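ParA (Salmonella enterica subsp. enterica serovar Newport str. SL317, PDB 3EZF) probably binds and hydrolyses ATP to drive partition of its plasmid and, with bound ADP, regulates transcription as a DNA-binding winged-helix protein. Local coordinates at residues V282-H285 and S286-Y290; T328-S331 and L332-E335. All coordinates share one frame; numbering follows the deposited sequence.

Contact 1: V282-H285 and S286-Y290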
ATOM      1  N   VAL A 282      -5.945 -12.127  -9.523  1.00 96.03           N
ATOM      2  CA  VAL A 282      -6.540 -10.790  -9.499  1.00 95.31           C
ATOM      3  C   VAL A 282      -5.508  -9.701  -9.761  1.00 92.53           C
ATOM      4  O   VAL A 282      -5.784  -8.723 -10.459  1.00 90.42           O
ATOM      5  CB  VAL A 282      -7.236 -10.507  -8.146  1.00 96.92           C
ATOM      6  CG1 VAL A 282      -7.608  -9.037  -8.049  1.00 97.06           C
ATOM      7  CG2 VAL A 282      -8.492 -11.362  -8.022  1.00 98.88           C
ATOM      8  N   ASP A 283      -4.321  -9.876  -9.191  1.00 89.55           N
ATOM      9  CA  ASP A 283      -3.238  -8.918  -9.361  1.00 86.53           C
ATOM     10  C   ASP A 283      -2.786  -8.902 -10.818  1.00 82.00           C
ATOM     11  O   ASP A 283      -2.249  -7.910 -11.307  1.00 81.68           O
ATOM     12  CB  ASP A 283      -2.070  -9.288  -8.440  1.00 90.32           C
ATOM     13  CG  ASP A 283      -2.404  -9.099  -6.964  1.00 91.25           C
ATOM     14  OD1 ASP A 283      -3.508  -9.512  -6.541  1.00 91.08           O
ATOM     15  OD2 ASP A 283      -1.556  -8.544  -6.229  1.00 90.88           O
ATOM     16  N   PHE A 284      -3.009 -10.017 -11.504  1.00 78.84           N
ATOM     17  CA  PHE A 284      -2.659 -10.146 -12.916  1.00 74.13           C
ATOM     18  C   PHE A 284      -3.549  -9.188 -13.719  1.00 69.64           C
ATOM     19  O   PHE A 284      -3.130  -8.575 -14.708  1.00 64.85           O
ATOM     20  CB  PHE A 284      -2.891 -11.592 -13.377  1.00 73.91           C
ATOM     21  CG  PHE A 284      -2.757 -11.790 -14.859  1.00 73.14           C
ATOM     22  CD1 PHE A 284      -1.538 -11.569 -15.500  1.00 71.95           C
ATOM     23  CD2 PHE A 284      -3.858 -12.179 -15.618  1.00 74.44           C
ATOM     24  CE1 PHE A 284      -1.417 -11.730 -16.876  1.00 72.99           C
ATOM     25  CE2 PHE A 284      -3.754 -12.345 -17.000  1.00 76.30           C
ATOM     26  CZ  PHE A 284      -2.528 -12.118 -17.632  1.00 77.26           C
ATOM     27  N   HIS A 285      -4.789  -9.060 -13.285  1.00 64.39           N
ATOM     28  CA  HIS A 285      -5.693  -8.178 -13.975  1.00 64.98           C
ATOM     29  C   HIS A 285      -5.222  -6.730 -13.819  1.00 64.92           C
ATOM     30  O   HIS A 285      -5.131  -5.996 -14.802  1.00 67.25           O
ATOM     31  CB  HIS A 285      -7.105  -8.353 -13.419  1.00 66.19           C
ATOM     32  CG  HIS A 285      -8.156  -7.670 -14.225  1.00 68.16           C
ATOM     33  ND1 HIS A 285      -8.226  -6.297 -14.348  1.00 74.08           N
ATOM     34  CD2 HIS A 285      -9.173  -8.160 -14.974  1.00 70.65           C
ATOM     35  CE1 HIS A 285      -9.238  -5.974 -15.134  1.00 72.52           C
ATOM     36  NE2 HIS A 285      -9.827  -7.092 -15.527  1.00 71.63           N
ATOM     37  N   SER A 286      -4.905  -6.334 -12.586  1.00 64.36           N
ATOM     38  CA  SER A 286      -4.459  -4.970 -12.282  1.00 60.74           C
ATOM     39  C   SER A 286      -3.238  -4.515 -13.050  1.00 61.17           C
ATOM     40  O   SER A 286      -3.234  -3.441 -13.652  1.00 60.42           O
ATOM     41  CB  SER A 286      -4.157  -4.825 -10.795  1.00 58.10           C
ATOM     42  OG  SER A 286      -5.347  -4.871 -10.040  1.00 61.33           O
ATOM     43  N   THR A 287      -2.191  -5.327 -13.009  1.00 57.85           N
ATOM     44  CA  THR A 287      -0.962  -4.980 -13.698  1.00 57.85           C
ATOM     45  C   THR A 287      -1.213  -4.705 -15.179  1.00 54.52           C
ATOM     46  O   THR A 287      -0.604  -3.801 -15.761  1.00 52.97           O
ATOM     47  CB  THR A 287       0.088  -6.089 -13.516  1.00 53.85           C
ATOM     48  OG1 THR A 287       0.250  -6.346 -12.113  1.00 54.40           O
ATOM     49  CG2 THR A 287       1.432  -5.656 -14.088  1.00 54.50           C
ATOM     50  N   LEU A 288      -2.123  -5.472 -15.775  1.00 54.70           N
ATOM     51  CA  LEU A 288      -2.463  -5.302 -17.187  1.00 57.47           C
ATOM     52  C   LEU A 288      -3.203  -3.993 -17.343  1.00 56.61           C
ATOM     53  O   LEU A 288      -2.910  -3.193 -18.228  1.00 56.21           O
ATOM     54  CB  LEU A 288      -3.359  -6.438 -17.688  1.00 54.86           C
ATOM     55  CG  LEU A 288      -2.760  -7.833 -17.835  1.00 52.20           C
ATOM     56  CD1 LEU A 288      -3.784  -8.727 -18.498  1.00 51.82           C
ATOM     57  CD2 LEU A 288      -1.504  -7.776 -18.673  1.00 49.14           C
ATOM     58  N   LYS A 289      -4.173  -3.790 -16.467  1.00 59.20           N
ATOM     59  CA  LYS A 289      -4.959  -2.572 -16.464  1.00 63.28           C
ATOM     60  C   LYS A 289      -3.961  -1.404 -16.413  1.00 64.58           C
ATOM     61  O   LYS A 289      -4.078  -0.437 -17.164  1.00 63.01           O
ATOM     62  CB  LYS A 289      -5.860  -2.558 -15.219  1.00 66.32           C
ATOM     63  CG  LYS A 289      -7.185  -1.840 -15.381  1.00 70.93           C
ATOM     64  CD  LYS A 289      -8.114  -2.609 -16.305  1.00 76.57           C
ATOM     65  CE  LYS A 289      -9.509  -2.020 -16.295  1.00 79.95           C
ATOM     66  NZ  LYS A 289     -10.100  -2.125 -14.937  1.00 81.79           N
ATOM     67  N   TYR A 290      -2.970  -1.521 -15.529  1.00 66.07           N
ATOM     68  CA  TYR A 290      -1.944  -0.495 -15.351  1.00 63.04           C
ATOM     69  C   TYR A 290      -1.089  -0.325 -16.595  1.00 63.61           C
ATOM     70  O   TYR A 290      -0.837   0.800 -17.034  1.00 65.45           O
ATOM     71  CB  TYR A 290      -1.052  -0.846 -14.159  1.00 64.48           C
ATOM     72  CG  TYR A 290       0.012   0.190 -13.857  1.00 65.27           C
ATOM     73  CD1 TYR A 290       1.282   0.104 -14.430  1.00 68.63           C
ATOM     74  CD2 TYR A 290      -0.235   1.231 -12.965  1.00 66.54           C
ATOM     75  CE1 TYR A 290       2.285   1.036 -14.124  1.00 66.51           C
ATOM     76  CE2 TYR A 290       0.754   2.162 -12.655  1.00 67.94           C
ATOM     77  CZ  TYR A 290       2.013   2.052 -13.231  1.00 66.04           C
ATOM     78  OH  TYR A 290       3.005   2.948 -12.904  1.00 66.61           O
TER

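Contact 2: T328-S331 and L332-E335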
ATOM      1  N   THR A 328      -1.172 -20.007 -15.156  1.00 98.50           N
ATOM      2  CA  THR A 328      -2.023 -19.653 -16.296  1.00 97.78           C
ATOM      3  C   THR A 328      -1.870 -18.183 -16.651  1.00 96.59           C
ATOM      4  O   THR A 328      -1.894 -17.809 -17.828  1.00 94.85           O
ATOM      5  CB  THR A 328      -3.525 -19.922 -15.990  1.00 98.39           C
ATOM      6  OG1 THR A 328      -3.752 -21.335 -15.901  1.00 99.43           O
ATOM      7  CG2 THR A 328      -4.420 -19.324 -17.077  1.00 96.01           C
ATOM      8  N   SER A 329      -1.735 -17.346 -15.628  1.00 96.85           N
ATOM      9  CA  SER A 329      -1.566 -15.920 -15.855  1.00 97.74           C
ATOM     10  C   SER A 329      -0.116 -15.718 -16.272  1.00 97.34           C
ATOM     11  O   SER A 329       0.271 -14.649 -16.741  1.00 96.36           O
ATOM     12  CB  SER A 329      -1.899 -15.115 -14.584  1.00 95.56           C
ATOM     13  OG  SER A 329      -1.001 -15.376 -13.522  1.00 90.46           O
ATOM     14  N   HIS A 330       0.679 -16.769 -16.101  1.00 97.32           N
ATOM     15  CA  HIS A 330       2.087 -16.744 -16.475  1.00 97.09           C
ATOM     16  C   HIS A 330       2.194 -16.894 -17.991  1.00 96.59           C
ATOM     17  O   HIS A 330       2.987 -16.210 -18.645  1.00 94.08           O
ATOM     18  CB  HIS A 330       2.839 -17.895 -15.809  1.00 98.26           C
ATOM     19  CG  HIS A 330       4.280 -17.975 -16.195  1.00 99.68           C
ATOM     20  ND1 HIS A 330       5.000 -19.147 -16.160  1.00101.85           N
ATOM     21  CD2 HIS A 330       5.149 -17.015 -16.606  1.00100.03           C
ATOM     22  CE1 HIS A 330       6.248 -18.912 -16.530  1.00101.73           C
ATOM     23  NE2 HIS A 330       6.360 -17.626 -16.804  1.00100.44           N
ATOM     24  N   SER A 331       1.393 -17.810 -18.534  1.00 97.26           N
ATOM     25  CA  SER A 331       1.358 -18.081 -19.966  1.00 94.31           C
ATOM     26  C   SER A 331       0.818 -16.848 -20.673  1.00 93.59           C
ATOM     27  O   SER A 331       1.198 -16.556 -21.798  1.00 91.97           O
ATOM     28  CB  SER A 331       0.461 -19.292 -20.249  1.00 93.94           C
ATOM     29  OG  SER A 331       0.365 -19.552 -21.638  1.00 91.25           O
ATOM     30  N   LEU A 332      -0.069 -16.129 -19.992  1.00 96.52           N
ATOM     31  CA  LEU A 332      -0.662 -14.907 -20.530  1.00 98.40           C
ATOM     32  C   LEU A 332       0.328 -13.744 -20.423  1.00 99.21           C
ATOM     33  O   LEU A 332       0.173 -12.719 -21.087  1.00 99.61           O
ATOM     34  CB  LEU A 332      -1.947 -14.569 -19.767  1.00 96.11           C
ATOM     35  CG  LEU A 332      -3.026 -15.649 -19.781  1.00 95.04           C
ATOM     36  CD1 LEU A 332      -4.213 -15.206 -18.951  1.00 94.33           C
ATOM     37  CD2 LEU A 332      -3.442 -15.919 -21.215  1.00 93.94           C
ATOM     38  N   ALA A 333       1.344 -13.916 -19.579  1.00100.83           N
ATOM     39  CA  ALA A 333       2.374 -12.900 -19.380  1.00100.72           C
ATOM     40  C   ALA A 333       3.238 -12.809 -20.632  1.00101.67           C
ATOM     41  O   ALA A 333       3.448 -11.722 -21.182  1.00101.80           O
ATOM     42  CB  ALA A 333       3.238 -13.255 -18.173  1.00100.41           C
ATOM     43  N   ARG A 334       3.741 -13.959 -21.073  1.00100.39           N
ATOM     44  CA  ARG A 334       4.570 -14.016 -22.266  1.00 99.63           C
ATOM     45  C   ARG A 334       3.876 -13.292 -23.416  1.00 98.80           C
ATOM     46  O   ARG A 334       4.533 -12.705 -24.270  1.00 97.04           O
ATOM     47  CB  ARG A 334       4.856 -15.476 -22.633  1.00100.69           C
ATOM     48  CG  ARG A 334       6.100 -16.054 -21.955  1.00101.45           C
ATOM     49  CD  ARG A 334       7.309 -15.975 -22.890  1.00102.14           C
ATOM     50  NE  ARG A 334       8.581 -16.306 -22.242  1.00101.20           N
ATOM     51  CZ  ARG A 334       8.815 -17.421 -21.556  1.00 99.47           C
ATOM     52  NH1 ARG A 334       7.860 -18.333 -21.408  1.00 98.47           N
ATOM     53  NH2 ARG A 334      10.015 -17.631 -21.031  1.00 97.22           N
ATOM     54  N   GLU A 335       2.545 -13.330 -23.424  1.00 99.78           N
ATOM     55  CA  GLU A 335       1.756 -12.657 -24.456  1.00100.70           C
ATOM     56  C   GLU A 335       2.125 -11.184 -24.560  1.00100.43           C
ATOM     57  O   GLU A 335       2.909 -10.783 -25.419  1.00102.44           O
ATOM     58  CB  GLU A 335       0.270 -12.746 -24.134  1.00102.96           C
ATOM     59  CG  GLU A 335      -0.409 -14.011 -24.598  1.00108.65           C
ATOM     60  CD  GLU A 335       0.078 -15.245 -23.880  1.00112.91           C
ATOM     61  OE1 GLU A 335       1.293 -15.531 -23.961  1.00115.04           O
ATOM     62  OE2 GLU A 335      -0.755 -15.929 -23.240  1.00112.26           O
TER

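Contact 1: V282-H285 and S286-Y290
With CG anti to the backbone N (chi1 171°), the Phe-284 ring meets Leu-288, whose CG lies beside its own N (chi1 -70°). Leu-288 CD1 thereby lies over one face of the ring, 4.1 Å from the Phe-284 ring centroid and 26° off the normal, a CH-pi contact. Next to this pair, His-285 and Lys-289 run side by side in the same direction. The Lys-289 chain bends at chi2 and chi4, and Lys-289 CD packs 3.7 Å from His-285 CE1. Asp-283 O takes two bonds, from Thr-287 N at 3.1 Å and Thr-287 OG1 at 3.1 Å. The two donors reach the oxygen from opposite faces of the carbonyl plane, and the hydroxyl's bond holds the Thr-287 side chain back against the preceding turn. Lys-289 N bonds to His-285 O at 2.9 Å. Of the second subunit, Met-24 packs on Phe-284, Leu-21 on His-285 and Lys-289, and Leu-20 on Leu-288, whereas Thr-287 rests on strand 272-277 of its own chain. Such i to i+4 pairing is that of an alpha-helix, here one flanking the parallel sheet of a P-loop NTPase fold and meeting the partner subunit.

Contact 2: T328-S331 and L332-E335
Ala-333 CB lies at the edge of the His-330 ring, near its plane, 4.5 Å from His-330 CD2. Ala-333 and Ser-329, both buried, form the tight side of this helical stretch: Met-317 of strand 312-317 packs on the two of them and on His-330, and Ser-329 OG is held by Pro-279 O. His-330 O is shared by two weak bonds, from Ala-333 N at 3.0 Å and from Arg-334 N at 3.4 Å, a mixture of i+3 and i+4 spacing within this turn. Leu-332, only partly covered, lies over the carbonyl of Thr-328, one turn earlier, and faces helix 281-291. Its CG stands beside its own backbone N (chi1 -58°), which lays the branch along the preceding turn: Leu-332 CD1 comes 3.7 Å from Thr-328 O and 4.1 Å from Ser-329 CA. Leu-332 N bonds to Thr-328 O at 3.3 Å. Leu-20 of the second subunit also packs on Leu-332.

The solvent side is looser. Ser-331 and Arg-334 are exposed, and the Arg-334 chain bends at chi2, leaving Arg-334 NH1 4.9 Å from His-330 NE2, near but not in contact. The placing of the Glu-335 carboxylate beside Ser-331 O is doubtful. One face against the sheet edge and another toward solvent is the pattern of an amphipathic alpha-helix, here packed against strand 312-317, outermost in this chain's parallel sheet, in the ParA ATPase fold.

In the fold
From the N terminus, the winged-helix part comes first and the parallel sheet follows; the chain then leaves strand 272-277, enters helix 281-291 with contact 1, continues through helix 294-303 to strand 312-317, and reaches contact 2 in helix 324-337. Each contact lies within a single helix and closes no loop; the two follow in series, neither nested nor crossing. Their centres are about 12 Å apart, and they touch directly: Phe-284 CZ reaches Leu-332 CB at 3.3 Å, and Phe-284 CE1 lies 3.4 Å from Ser-329 O. This packing joins the helices that follow the neighbouring parallel strands 272-277 and 312-317. Both helices face the second subunit.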